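Local coordinates for protein peptide amidase (Stenotrophomonas maltophilia, PDB 1M22) that probably hydrolyses amide bonds, as a peptide amidase of the amidase signature family that uses a catalytic nucleophile, at residues Val13-Gln17 with Gly76-Ile81; His160-Gly164 with Ala195-Val199; Gly207-Arg211 with Leu238-Gly243; Val414-Val420 with Leu457-Phe463. Numbering follows the deposited sequence.

Following the chain from its N terminus, interaction 1 comes first. It closes a loop of 58 residues and ties helix 13-21 to the turns leading into strand 82-86. Interaction 2 spans 30 residues and joins the loop before helix 167-174 to the end of helix 191-196. Interaction 3 spans 26 and sets the loop after strand 200-203 on the end of helix 231-241. Interaction 4 spans 36 and pairs strands 412-416 and 457-464. The four lie in series; none nest or cross. Interactions 1 and 3 touch through Leu78 CD1 and Ala240 CB, 3.5 Å apart. Interactions 2 and 4 also touch, with Ile196 CD1 3.3 Å from Gly419 O.

Interaction 1: residues Val13-Gln17 with Gly76-Ile81; sequences VADLQ and GPLHGI
Val13-Gln17 is the first part of a helix, and Gln17 N bonds to Val13 O at 2.9 Å. It faces two overlapping tight turns, type I from Gly76 to His79 and type II from Leu78 to Ile81. The CA atoms of Val13 and Ile81 are 7.3 Å apart; those of Gln17 and Pro77 are 6.7 Å apart. Val13 (chi1 t) points toward the turns. Its CG1 lies 3.8 Å from Leu78 CD2 and 4.1 Å from Ile81 CG1. Leu16 adds its CB, 3.9 Å from Ile81 CD1. Gln17 (chi1 t, chi2 p) supplies the polar link. Its NE2 donates to Pro77 O and to His79 O, both at 3.0 Å, so one side-chain amide ties both turns to the helix. Gln17 OE1 accepts from Arg69 of helix 58-70. The contact is a helix-to-turn junction away from the annotated catalytic residues. Helix 27-43 covers Leu16 through Leu30 and Tyr34, and Ile81 leads directly into strand 82-86 of the central sheet.

Interaction 2: residues His160-Gly164 with Ala195-Val199; sequences HSPCG and AINGV
At Ala195 and Ile196 the chain completes the last turn of a helix; the facing residues His160-Gly164 are irregular loop, with Cys163 at positive phi (65/-161). The closest CA atoms are those of Pro162 and Ile196, 6.3 Å apart. Ala195 serves the helix end, its O accepting from Gly198 N at 3.2 Å. Ile196 (chi1 m, chi2 m) points toward the loop and packs on it. Its CG2 lies against the backbone, 3.4 Å from Ser161 O and 3.9 Å from Pro162 C, while its CG1 makes the apolar side-chain contact, 3.9 Å from Cys163 CB. Asn197 (chi1 m) is the first residue to leave helical angles. Its ND2 donates to Pro162 O at 2.9 Å and also bonds to Pro193 O, joining loop and helix end. Gly198, with positive phi, is the C-prime residue of a Schellman motif, which Val199 N completes by bonding to Ala194 O.

The loop has its own brace: Ser161 OG accepts from Cys163 N at 3.0 Å, an ST turn. The side chain of Cys163 is about 8 Å from those of the nucleophile Ser189 and the catalytic Ser165, so the contact borders the active site. Cys163 touches Cys192; another structure of this protein has a disulfide between them, absent here. Asn154 bonds to both Ser161 O and Ile196 O. Helix 167-174 packs on Pro162 and Asn197 through Val171, and Val199 leads into strand 200-203.

Interaction 3: residues Gly207-Arg211 with Leu238-Gly243; sequences GLVSR and LTAIAG
A bend of loop, Gly207-Arg211, fits against the end of a helix that stops at Ile241. The closest CA atoms are those of Val209 and Ala242, 4.6 Å apart. Leu208 (chi1 t, chi2 p) fills the hollow between Leu238 and Ala242. Its CD2 is 3.9 Å from Leu238 CD1, and its CG is 3.9 Å from Ala242 CB. Val209 (chi1 t) is the second bump. Its CG2 sits 3.9 Å from Ile241 CG1, 4.2 Å from Leu238 CD1 and 4.1 Å from Ala242 CA. Leu208 O lies 3.5 Å from Ala242 CA. Gly243 N donates to Leu208 O at 3.1 Å. A water fills the remaining gap, accepting from Ser210 N (2.8 Å) and donating to Ile241 O (2.8 Å) and Gly243 O (2.9 Å). The arrangement docks a loop on a helix C-terminus. Ser210 OG bonds to Asp245. Helix 112-119 covers Val209 through Leu113 and Ile241 through Leu117, while the loop itself joins strands 200-203 and 223-228.

Interaction 4: residues Val414-Val420 with Leu457-Phe463; sequences VAPTTGV and LPVGLLF
Val420, Leu462 and Val414 have the most surface covered in this antiparallel pairing, whose short axes approach to 4.6 Å at 159°. Strand 414-416 pairs with the far end of strand 457-463. Val414 faces Phe463 in a non-hydrogen-bonded pair, CA atoms 4.7 Å apart. Val414 CG1 sits over the Phe463 ring in a CH-pi contact, 4.1 Å from its centroid. Leu462 (chi1 t, chi2 p) faces Ala415 in a hydrogen-bonded pair. Ala415 N donates to Leu462 O at 3.2 Å, and Leu462 N donates to Ala415 O at 2.7 Å. Leu462 CB lies 3.4 Å from Thr417 OG1. Pro416 and Leu461 form the next non-hydrogen-bonded pair, CA atoms 4.7 Å apart.

Thr417 N still reaches Gly460 O at 2.9 Å, but Thr417 has helical angles (-67/-48) and the regular strand ends. Its OG1 bonds to Thr448 OG1 of strand 446-454. Two waters then span the gap. One accepts from Thr418 N (3.2 Å) and Gly460 N (2.8 Å). The other donates to Gly419 O (2.7 Å) and Pro458 O (2.8 Å). Beyond them Val420 (chi1 m) closes back on the strand, with CB 3.8 Å from Leu457 CB and CG1 3.7 Å from Val459 CG2.

The chemistry implies a join in the central mixed sheet: direct backbone bonds at the Val414 end, water bridges satisfying buried peptide groups where the chain after Pro416 leaves the strand, and apolar packing at Val420.

Interaction 1: residues Val13-Gln17 with Gly76-Ile81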
# COMPACT_ATOMS: atom_id res chain seq x y z
N VAL A 13 13.84 -6.38 -8.74
CA VAL A 13 13.95 -5.30 -9.71
C VAL A 13 15.39 -5.14 -10.20
O VAL A 13 15.63 -5.03 -11.40
CB VAL A 13 13.47 -3.96 -9.11
CG1 VAL A 13 13.78 -2.81 -10.05
CG2 VAL A 13 11.97 -4.03 -8.84
N ALA A 14 16.34 -5.15 -9.27
CA ALA A 14 17.75 -4.99 -9.64
C ALA A 14 18.23 -6.11 -10.54
O ALA A 14 19.07 -5.90 -11.42
CB ALA A 14 18.61 -4.92 -8.38
N ASP A 15 17.71 -7.32 -10.33
CA ASP A 15 18.11 -8.45 -11.15
C ASP A 15 17.49 -8.35 -12.54
O ASP A 15 18.15 -8.62 -13.54
CB ASP A 15 17.71 -9.77 -10.47
CG ASP A 15 18.56 -10.06 -9.24
OD1 ASP A 15 19.79 -10.16 -9.38
OD2 ASP A 15 17.98 -10.17 -8.14
N LEU A 16 16.22 -7.95 -12.61
CA LEU A 16 15.56 -7.80 -13.90
C LEU A 16 16.30 -6.71 -14.68
O LEU A 16 16.53 -6.84 -15.89
CB LEU A 16 14.10 -7.39 -13.71
CG LEU A 16 13.18 -8.46 -13.11
CD1 LEU A 16 11.81 -7.85 -12.81
CD2 LEU A 16 13.04 -9.64 -14.07
N GLN A 17 16.69 -5.65 -13.98
CA GLN A 17 17.41 -4.55 -14.61
C GLN A 17 18.78 -5.03 -15.11
O GLN A 17 19.20 -4.67 -16.21
CB GLN A 17 17.59 -3.39 -13.62
CG GLN A 17 18.20 -2.14 -14.24
CD GLN A 17 17.43 -1.66 -15.45
OE1 GLN A 17 17.94 -1.64 -16.57
NE2 GLN A 17 16.18 -1.27 -15.23
N GLY A 76 17.23 5.08 -15.63
CA GLY A 76 17.56 4.75 -14.26
C GLY A 76 17.25 3.31 -13.89
O GLY A 76 16.96 2.49 -14.76
N PRO A 77 17.30 2.98 -12.59
CA PRO A 77 17.05 1.64 -12.06
C PRO A 77 15.73 0.98 -12.46
O PRO A 77 15.63 -0.24 -12.49
CB PRO A 77 17.13 1.84 -10.55
CG PRO A 77 18.08 2.98 -10.41
CD PRO A 77 17.63 3.92 -11.50
N LEU A 78 14.72 1.79 -12.77
CA LEU A 78 13.41 1.25 -13.14
C LEU A 78 13.13 1.22 -14.64
O LEU A 78 12.01 0.93 -15.05
CB LEU A 78 12.29 2.03 -12.44
CG LEU A 78 12.28 2.07 -10.91
CD1 LEU A 78 11.03 2.80 -10.44
CD2 LEU A 78 12.30 0.66 -10.34
N HIS A 79 14.14 1.52 -15.45
CA HIS A 79 13.96 1.54 -16.90
C HIS A 79 13.46 0.20 -17.44
O HIS A 79 14.15 -0.81 -17.37
CB HIS A 79 15.27 1.91 -17.59
CG HIS A 79 15.11 2.27 -19.03
ND1 HIS A 79 15.19 3.56 -19.49
CD2 HIS A 79 14.85 1.50 -20.12
CE1 HIS A 79 14.99 3.58 -20.80
NE2 HIS A 79 14.79 2.34 -21.20
N GLY A 80 12.24 0.21 -17.99
CA GLY A 80 11.66 -1.00 -18.55
C GLY A 80 10.96 -1.93 -17.58
O GLY A 80 10.48 -2.98 -17.99
N ILE A 81 10.89 -1.56 -16.30
CA ILE A 81 10.25 -2.39 -15.28
C ILE A 81 8.73 -2.22 -15.27
O ILE A 81 8.23 -1.11 -15.08
CB ILE A 81 10.80 -2.03 -13.88
CG1 ILE A 81 12.31 -2.32 -13.82
CG2 ILE A 81 10.05 -2.81 -12.80
CD1 ILE A 81 12.67 -3.79 -13.96

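Interaction 2: residues His160-Gly164 with Ala195-Val199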
# COMPACT_ATOMS: atom_id res chain seq x y z
N HIS A 160 -10.37 -17.22 0.42
CA HIS A 160 -10.10 -16.26 1.48
C HIS A 160 -9.79 -14.84 1.03
O HIS A 160 -9.45 -14.58 -0.12
CB HIS A 160 -9.01 -16.81 2.40
CG HIS A 160 -9.45 -18.01 3.19
ND1 HIS A 160 -9.13 -18.20 4.52
CD2 HIS A 160 -10.22 -19.06 2.83
CE1 HIS A 160 -9.70 -19.31 4.94
NE2 HIS A 160 -10.36 -19.85 3.94
N SER A 161 -9.92 -13.93 1.99
CA SER A 161 -9.75 -12.51 1.74
C SER A 161 -8.36 -11.99 1.47
O SER A 161 -7.38 -12.45 2.05
CB SER A 161 -10.33 -11.73 2.92
OG SER A 161 -10.29 -10.34 2.67
N PRO A 162 -8.25 -11.02 0.54
CA PRO A 162 -6.95 -10.43 0.22
C PRO A 162 -6.78 -9.19 1.10
O PRO A 162 -5.76 -8.51 1.03
CB PRO A 162 -7.11 -10.05 -1.24
CG PRO A 162 -8.55 -9.60 -1.29
CD PRO A 162 -9.25 -10.68 -0.49
N CYS A 163 -7.78 -8.92 1.93
CA CYS A 163 -7.81 -7.73 2.79
C CYS A 163 -7.89 -6.50 1.86
O CYS A 163 -8.27 -6.64 0.70
CB CYS A 163 -6.57 -7.65 3.70
SG CYS A 163 -6.74 -6.50 5.10
N GLY A 164 -7.55 -5.31 2.35
CA GLY A 164 -7.66 -4.10 1.53
C GLY A 164 -7.07 -2.89 2.24
O GLY A 164 -6.65 -3.06 3.38
N ALA A 195 0.70 -7.83 4.29
CA ALA A 195 0.96 -8.93 5.21
C ALA A 195 0.08 -10.15 4.90
O ALA A 195 0.56 -11.29 4.90
CB ALA A 195 0.73 -8.48 6.65
N ILE A 196 -1.20 -9.89 4.65
CA ILE A 196 -2.18 -10.94 4.36
C ILE A 196 -1.83 -11.74 3.10
O ILE A 196 -2.16 -12.93 3.01
CB ILE A 196 -3.59 -10.29 4.23
CG1 ILE A 196 -4.09 -9.89 5.62
CG2 ILE A 196 -4.56 -11.24 3.52
CD1 ILE A 196 -4.51 -11.05 6.49
N ASN A 197 -1.15 -11.10 2.16
CA ASN A 197 -0.76 -11.75 0.92
C ASN A 197 0.74 -12.06 0.82
O ASN A 197 1.27 -12.28 -0.27
CB ASN A 197 -1.22 -10.91 -0.28
CG ASN A 197 -2.74 -10.84 -0.38
OD1 ASN A 197 -3.39 -11.81 -0.78
ND2 ASN A 197 -3.31 -9.71 0.01
N GLY A 198 1.42 -12.06 1.96
CA GLY A 198 2.84 -12.41 2.00
C GLY A 198 3.85 -11.58 1.24
O GLY A 198 4.82 -12.13 0.71
N VAL A 199 3.65 -10.27 1.20
CA VAL A 199 4.58 -9.39 0.51
C VAL A 199 4.96 -8.21 1.39
O VAL A 199 4.43 -8.03 2.49
CB VAL A 199 3.99 -8.86 -0.83
CG1 VAL A 199 3.72 -10.02 -1.78
CG2 VAL A 199 2.72 -8.06 -0.58

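Interaction 3: residues Gly207-Arg211 with Leu238-Gly243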
# COMPACT_ATOMS: atom_id res chain seq x y z
N GLY A 207 3.61 13.08 3.35
CA GLY A 207 4.37 14.20 2.84
C GLY A 207 5.59 13.78 2.05
O GLY A 207 6.16 14.59 1.33
N LEU A 208 6.01 12.52 2.19
CA LEU A 208 7.18 12.05 1.45
C LEU A 208 6.84 11.87 -0.02
O LEU A 208 7.64 12.18 -0.90
CB LEU A 208 7.70 10.73 2.02
CG LEU A 208 8.94 10.17 1.31
CD1 LEU A 208 10.12 11.12 1.53
CD2 LEU A 208 9.27 8.78 1.85
N VAL A 209 5.64 11.36 -0.28
CA VAL A 209 5.16 11.09 -1.63
C VAL A 209 3.88 11.90 -1.90
O VAL A 209 2.94 11.85 -1.11
CB VAL A 209 4.85 9.59 -1.83
CG1 VAL A 209 4.37 9.33 -3.25
CG2 VAL A 209 6.09 8.76 -1.51
N SER A 210 3.85 12.62 -3.01
CA SER A 210 2.69 13.43 -3.34
C SER A 210 1.39 12.65 -3.46
O SER A 210 1.36 11.55 -4.02
CB SER A 210 2.93 14.17 -4.65
OG SER A 210 1.81 14.96 -4.98
N ARG A 211 0.31 13.23 -2.94
CA ARG A 211 -1.01 12.62 -3.04
C ARG A 211 -1.78 13.25 -4.20
O ARG A 211 -2.96 12.94 -4.41
CB ARG A 211 -1.82 12.82 -1.74
CG ARG A 211 -1.44 11.92 -0.57
CD ARG A 211 -0.23 12.44 0.19
NE ARG A 211 -0.44 13.80 0.68
CZ ARG A 211 -1.23 14.13 1.71
NH1 ARG A 211 -1.87 13.19 2.39
NH2 ARG A 211 -1.39 15.41 2.03
N LEU A 238 10.29 3.45 -3.84
CA LEU A 238 10.20 4.65 -3.01
C LEU A 238 11.15 5.72 -3.53
O LEU A 238 10.82 6.91 -3.56
CB LEU A 238 10.54 4.33 -1.55
CG LEU A 238 10.23 5.45 -0.55
CD1 LEU A 238 8.73 5.68 -0.48
CD2 LEU A 238 10.77 5.09 0.83
N THR A 239 12.34 5.30 -3.97
CA THR A 239 13.33 6.23 -4.49
C THR A 239 12.77 7.01 -5.69
O THR A 239 13.05 8.20 -5.86
CB THR A 239 14.61 5.48 -4.92
OG1 THR A 239 15.20 4.85 -3.77
CG2 THR A 239 15.62 6.44 -5.54
N ALA A 240 11.98 6.34 -6.51
CA ALA A 240 11.41 6.97 -7.69
C ALA A 240 10.19 7.86 -7.43
O ALA A 240 10.01 8.88 -8.10
CB ALA A 240 11.06 5.90 -8.73
N ILE A 241 9.34 7.49 -6.47
CA ILE A 241 8.13 8.27 -6.22
C ILE A 241 8.24 9.38 -5.19
O ILE A 241 7.41 10.29 -5.18
CB ILE A 241 6.93 7.35 -5.84
CG1 ILE A 241 7.19 6.62 -4.52
CG2 ILE A 241 6.68 6.35 -6.97
CD1 ILE A 241 6.01 5.76 -4.06
N ALA A 242 9.25 9.33 -4.32
CA ALA A 242 9.40 10.38 -3.31
C ALA A 242 9.79 11.69 -3.96
O ALA A 242 10.60 11.72 -4.90
CB ALA A 242 10.45 9.97 -2.28
N GLY A 243 9.23 12.79 -3.48
CA GLY A 243 9.57 14.09 -4.04
C GLY A 243 8.57 15.18 -3.73
O GLY A 243 7.39 14.92 -3.50
O HOH W 1 6.10 12.69 -4.72

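Interaction 4: residues Val414-Val420 with Leu457-Phe463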
# COMPACT_ATOMS: atom_id res chain seq x y z
N VAL A 414 8.00 -2.88 16.79
CA VAL A 414 7.61 -3.99 15.92
C VAL A 414 6.50 -4.81 16.55
O VAL A 414 6.29 -4.79 17.77
CB VAL A 414 8.80 -4.93 15.61
CG1 VAL A 414 9.92 -4.15 14.95
CG2 VAL A 414 9.29 -5.61 16.88
N ALA A 415 5.77 -5.53 15.71
CA ALA A 415 4.67 -6.36 16.16
C ALA A 415 4.14 -7.13 14.97
O ALA A 415 4.48 -6.83 13.82
CB ALA A 415 3.55 -5.48 16.71
N PRO A 416 3.32 -8.17 15.21
CA PRO A 416 2.78 -8.89 14.07
C PRO A 416 1.89 -7.84 13.41
O PRO A 416 1.27 -7.04 14.10
CB PRO A 416 1.95 -10.00 14.71
CG PRO A 416 2.62 -10.21 16.04
CD PRO A 416 2.94 -8.80 16.48
N THR A 417 1.82 -7.82 12.08
CA THR A 417 1.01 -6.82 11.40
C THR A 417 -0.49 -7.01 11.64
O THR A 417 -1.21 -6.06 11.97
CB THR A 417 1.29 -6.86 9.89
OG1 THR A 417 2.70 -6.71 9.68
CG2 THR A 417 0.55 -5.73 9.17
N THR A 418 -0.95 -8.25 11.49
CA THR A 418 -2.35 -8.58 11.68
C THR A 418 -2.46 -10.10 11.76
O THR A 418 -1.45 -10.79 11.89
CB THR A 418 -3.20 -8.03 10.50
OG1 THR A 418 -4.59 -8.28 10.75
CG2 THR A 418 -2.79 -8.68 9.18
N GLY A 419 -3.68 -10.62 11.70
CA GLY A 419 -3.88 -12.06 11.74
C GLY A 419 -3.81 -12.60 10.33
O GLY A 419 -3.23 -11.97 9.45
N VAL A 420 -4.39 -13.78 10.09
CA VAL A 420 -4.37 -14.36 8.76
C VAL A 420 -5.67 -14.12 8.01
O VAL A 420 -6.68 -13.72 8.59
CB VAL A 420 -4.10 -15.88 8.80
CG1 VAL A 420 -2.74 -16.14 9.42
CG2 VAL A 420 -5.20 -16.58 9.59
N LEU A 457 -1.23 -19.67 5.52
CA LEU A 457 -1.59 -18.28 5.24
C LEU A 457 -0.51 -17.34 5.79
O LEU A 457 -0.10 -17.46 6.94
CB LEU A 457 -2.95 -17.97 5.87
CG LEU A 457 -4.10 -18.85 5.35
CD1 LEU A 457 -5.37 -18.54 6.13
CD2 LEU A 457 -4.31 -18.61 3.86
N PRO A 458 -0.04 -16.40 4.96
CA PRO A 458 1.00 -15.45 5.37
C PRO A 458 0.74 -14.57 6.58
O PRO A 458 -0.39 -14.12 6.81
CB PRO A 458 1.22 -14.60 4.12
CG PRO A 458 0.86 -15.52 3.01
CD PRO A 458 -0.38 -16.20 3.54
N VAL A 459 1.81 -14.31 7.32
CA VAL A 459 1.81 -13.43 8.48
C VAL A 459 3.02 -12.51 8.30
O VAL A 459 4.07 -12.94 7.82
CB VAL A 459 1.97 -14.22 9.80
CG1 VAL A 459 2.10 -13.25 10.97
CG2 VAL A 459 0.77 -15.13 10.01
N GLY A 460 2.86 -11.24 8.67
CA GLY A 460 3.95 -10.30 8.53
C GLY A 460 4.42 -9.66 9.82
O GLY A 460 3.72 -9.66 10.83
N LEU A 461 5.64 -9.14 9.77
CA LEU A 461 6.25 -8.44 10.90
C LEU A 461 6.22 -6.95 10.55
O LEU A 461 6.77 -6.52 9.52
CB LEU A 461 7.70 -8.89 11.10
CG LEU A 461 8.45 -8.21 12.25
CD1 LEU A 461 7.80 -8.57 13.58
CD2 LEU A 461 9.91 -8.65 12.22
N LEU A 462 5.56 -6.17 11.40
CA LEU A 462 5.42 -4.74 11.20
C LEU A 462 6.49 -3.93 11.90
O LEU A 462 6.84 -4.20 13.05
CB LEU A 462 4.05 -4.29 11.72
CG LEU A 462 3.72 -2.80 11.61
CD1 LEU A 462 3.40 -2.45 10.18
CD2 LEU A 462 2.54 -2.48 12.51
N PHE A 463 7.03 -2.94 11.19
CA PHE A 463 8.02 -2.01 11.73
C PHE A 463 7.41 -0.61 11.66
O PHE A 463 6.85 -0.22 10.63
CB PHE A 463 9.31 -1.98 10.89
CG PHE A 463 10.14 -3.23 10.96
CD1 PHE A 463 9.75 -4.37 10.27
CD2 PHE A 463 11.33 -3.26 11.68
CE1 PHE A 463 10.54 -5.53 10.29
CE2 PHE A 463 12.12 -4.40 11.71
CZ PHE A 463 11.73 -5.54 11.01
O HOH W 2 0.29 -10.58 9.63
O HOH W 3 -1.28 -11.53 7.58